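Local coordinates for ATP-dependent Clp protease adapter protein ClpS 2 (Agrobacterium tumefaciens, PDB 4YJM) that probably modulates the substrate specificity of ClpAP-mediated, ATP-dependent protein degradation, as an N-end rule adaptor that binds the N-terminal domain of the chaperone ClpA, at residues 45-50 and 95-100. Sequence-based numbering, arbitrary orientation.
Sequences AVFRMS and LMFTTE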
ATOM      1  N   ALA A  45      -6.651   5.504  -6.136  1.00 30.53           N
ATOM      2  CA  ALA A  45      -7.747   6.101  -5.351  1.00 34.05           C
ATOM      3  C   ALA A  45      -7.271   6.561  -3.965  1.00 28.42           C
ATOM      4  O   ALA A  45      -7.646   7.622  -3.507  1.00 31.09           O
ATOM      5  CB  ALA A  45      -8.890   5.118  -5.188  1.00 32.50           C
ATOM      6  N   VAL A  46      -6.483   5.724  -3.311  1.00 23.40           N
ATOM      7  CA  VAL A  46      -6.088   5.919  -1.903  1.00 22.34           C
ATOM      8  C   VAL A  46      -4.813   6.759  -1.806  1.00 35.47           C
ATOM      9  O   VAL A  46      -4.708   7.598  -0.921  1.00 27.12           O
ATOM     10  CB  VAL A  46      -5.914   4.583  -1.193  1.00 24.54           C
ATOM     11  CG1 VAL A  46      -5.445   4.777   0.283  1.00 30.20           C
ATOM     12  CG2 VAL A  46      -7.260   3.782  -1.217  1.00 29.55           C
ATOM     13  N   PHE A  47      -3.876   6.576  -2.734  1.00 29.88           N
ATOM     14  CA  PHE A  47      -2.559   7.222  -2.618  1.00 32.83           C
ATOM     15  C   PHE A  47      -2.248   8.193  -3.757  1.00 32.34           C
ATOM     16  O   PHE A  47      -1.153   8.763  -3.810  1.00 36.10           O
ATOM     17  CB  PHE A  47      -1.459   6.151  -2.527  1.00 24.55           C
ATOM     18  CG  PHE A  47      -1.627   5.209  -1.403  1.00 25.93           C
ATOM     19  CD1 PHE A  47      -1.199   5.549  -0.134  1.00 27.31           C
ATOM     20  CD2 PHE A  47      -2.200   3.972  -1.597  1.00 23.29           C
ATOM     21  CE1 PHE A  47      -1.330   4.698   0.887  1.00 23.92           C
ATOM     22  CE2 PHE A  47      -2.354   3.096  -0.546  1.00 24.56           C
ATOM     23  CZ  PHE A  47      -1.901   3.444   0.701  1.00 30.77           C
ATOM     24  N   ARG A  48      -3.196   8.403  -4.662  1.00 25.39           N
ATOM     25  CA  ARG A  48      -3.033   9.329  -5.768  1.00 33.70           C
ATOM     26  C   ARG A  48      -1.855   8.919  -6.671  1.00 38.39           C
ATOM     27  O   ARG A  48      -1.280   9.753  -7.359  1.00 33.48           O
ATOM     28  CB  ARG A  48      -2.855  10.761  -5.234  1.00 39.68           C
ATOM     29  CG  ARG A  48      -4.038  11.239  -4.359  1.00 71.50           C
ATOM     30  CD  ARG A  48      -3.837  12.651  -3.806  1.00123.45           C
ATOM     31  NE  ARG A  48      -3.676  13.641  -4.868  1.00154.53           N
ATOM     32  CZ  ARG A  48      -3.168  14.856  -4.695  1.00161.85           C
ATOM     33  NH1 ARG A  48      -2.759  15.250  -3.497  1.00177.12           N
ATOM     34  NH2 ARG A  48      -3.062  15.679  -5.729  1.00179.58           N
ATOM     35  N   MET A  49      -1.520   7.634  -6.684  1.00 41.20           N
ATOM     36  CA  MET A  49      -0.321   7.147  -7.371  1.00 44.78           C
ATOM     37  C   MET A  49      -0.616   6.819  -8.846  1.00 42.60           C
ATOM     38  O   MET A  49      -1.639   6.208  -9.171  1.00 46.83           O
ATOM     39  CB  MET A  49       0.230   5.930  -6.599  1.00 38.51           C
ATOM     40  CG  MET A  49       1.489   5.374  -7.153  1.00 39.28           C
ATOM     41  SD  MET A  49       2.076   4.089  -6.072  1.00 40.63           S
ATOM     42  CE  MET A  49       2.846   5.097  -4.776  1.00 41.83           C
ATOM     43  N   SER A  50       0.247   7.252  -9.762  1.00 42.68           N
ATOM     44  CA  SER A  50      -0.056   7.052 -11.177  1.00 47.73           C
ATOM     45  C   SER A  50       0.095   5.588 -11.568  1.00 41.37           C
ATOM     46  O   SER A  50       0.698   4.786 -10.831  1.00 37.61           O
ATOM     47  CB  SER A  50       0.856   7.903 -12.065  1.00 60.01           C
ATOM     48  OG  SER A  50       2.182   7.420 -11.962  1.00 55.48           O
ATOM     49  N   LEU A  95      -5.478  -8.861  -0.860  1.00 39.83           N
ATOM     50  CA  LEU A  95      -4.712  -7.608  -0.875  1.00 32.70           C
ATOM     51  C   LEU A  95      -4.500  -7.015   0.515  1.00 34.48           C
ATOM     52  O   LEU A  95      -5.449  -6.778   1.264  1.00 32.33           O
ATOM     53  CB  LEU A  95      -5.427  -6.565  -1.757  1.00 31.56           C
ATOM     54  CG  LEU A  95      -4.735  -5.210  -1.891  1.00 32.54           C
ATOM     55  CD1 LEU A  95      -3.391  -5.366  -2.608  1.00 32.65           C
ATOM     56  CD2 LEU A  95      -5.647  -4.306  -2.654  1.00 24.96           C
ATOM     57  N   MET A  96      -3.246  -6.757   0.843  1.00 28.06           N
ATOM     58  CA  MET A  96      -2.860  -6.260   2.161  1.00 29.92           C
ATOM     59  C   MET A  96      -1.845  -5.129   2.130  1.00 27.40           C
ATOM     60  O   MET A  96      -0.785  -5.240   1.485  1.00 28.65           O
ATOM     61  CB  MET A  96      -2.270  -7.430   2.982  1.00 40.42           C
ATOM     62  CG  MET A  96      -1.818  -7.041   4.398  1.00 43.45           C
ATOM     63  SD  MET A  96      -3.186  -6.544   5.459  1.00 44.57           S
ATOM     64  CE  MET A  96      -4.195  -7.995   5.345  1.00 43.23           C
ATOM     65  N   PHE A  97      -2.192  -4.026   2.805  1.00 28.43           N
ATOM     66  CA  PHE A  97      -1.272  -2.932   3.087  1.00 26.84           C
ATOM     67  C   PHE A  97      -0.989  -2.906   4.587  1.00 28.45           C
ATOM     68  O   PHE A  97      -1.906  -3.109   5.377  1.00 31.64           O
ATOM     69  CB  PHE A  97      -1.826  -1.603   2.661  1.00 26.32           C
ATOM     70  CG  PHE A  97      -1.994  -1.456   1.179  1.00 22.41           C
ATOM     71  CD1 PHE A  97      -1.153  -0.631   0.472  1.00 25.49           C
ATOM     72  CD2 PHE A  97      -3.026  -2.117   0.501  1.00 25.04           C
ATOM     73  CE1 PHE A  97      -1.318  -0.473  -0.902  1.00 34.01           C
ATOM     74  CE2 PHE A  97      -3.200  -1.951  -0.856  1.00 26.05           C
ATOM     75  CZ  PHE A  97      -2.357  -1.144  -1.552  1.00 32.82           C
ATOM     76  N   THR A  98       0.272  -2.682   4.965  1.00 29.36           N
ATOM     77  CA  THR A  98       0.661  -2.675   6.383  1.00 28.34           C
ATOM     78  C   THR A  98       1.401  -1.376   6.696  1.00 29.49           C
ATOM     79  O   THR A  98       1.755  -0.636   5.788  1.00 25.36           O
ATOM     80  CB  THR A  98       1.572  -3.878   6.736  1.00 29.58           C
ATOM     81  OG1 THR A  98       2.810  -3.735   6.026  1.00 35.25           O
ATOM     82  CG2 THR A  98       0.968  -5.175   6.300  1.00 38.72           C
ATOM     83  N   THR A  99       1.652  -1.088   7.970  1.00 22.87           N
ATOM     84  CA  THR A  99       2.554   0.006   8.316  1.00 25.55           C
ATOM     85  C   THR A  99       3.745  -0.513   9.098  1.00 25.39           C
ATOM     86  O   THR A  99       3.680  -1.534   9.771  1.00 27.40           O
ATOM     87  CB  THR A  99       1.872   1.091   9.165  1.00 24.60           C
ATOM     88  OG1 THR A  99       1.580   0.575  10.467  1.00 34.75           O
ATOM     89  CG2 THR A  99       0.576   1.581   8.515  1.00 25.21           C
ATOM     90  N   GLU A 100       4.847   0.211   9.012  1.00 23.92           N
ATOM     91  CA  GLU A 100       5.978  -0.073   9.853  1.00 29.66           C
ATOM     92  C   GLU A 100       6.740   1.200  10.092  1.00 25.66           C
ATOM     93  O   GLU A 100       6.810   2.085   9.248  1.00 26.01           O
ATOM     94  CB  GLU A 100       6.888  -1.170   9.266  1.00 39.91           C
ATOM     95  CG  GLU A 100       7.657  -0.823   8.077  1.00 61.05           C
ATOM     96  CD  GLU A 100       8.477  -2.020   7.555  1.00 55.11           C
ATOM     97  OE1 GLU A 100       7.890  -3.097   7.292  1.00 59.08           O
ATOM     98  OE2 GLU A 100       9.712  -1.862   7.428  1.00 56.88           O
TER
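Phe-47 and Phe-97 reach for each other from the end of helix 36-47 and from strand 97-101, and their two rings make the whole of this small, apolar contact. In Phe-47 the bond from CA to CB already points toward the segment 95-100. With chi1 at -58°, CG lies anti to the carbonyl carbon and beside the backbone N, and the ring continues toward Phe-97. CG1 of Val-46, the residue just before it, lies 3.6 Å above the plane of the Phe-47 ring, offset toward the rim. The far end does the touching: CE2 of Phe-47 comes to 3.7 Å from CE1 of Phe-97 and 4.0 Å from its CD1, while CZ of Phe-47 stands 4.1 Å from the same CD1. The side chains run past each other in opposite directions. Their planes are within 28° of parallel, but the centroids are 5.6 Å apart, leaving hardly any overlap, so this is van der Waals contact more than a true stack. CD2 of Leu-95 lies in plane at the edge of the Phe-97 ring. The pair sits between the sheet and the helices, Phe-97 buried and Phe-47 partly exposed: Ala-84 of helix 74-91 touches both rings, Phe-47 also touches Val-69 and Val-70 of strand 66-73, and Phe-97 packs on Leu-28 of the central strand 23-29 and on Val-42 and Leu-43 of helix 36-47.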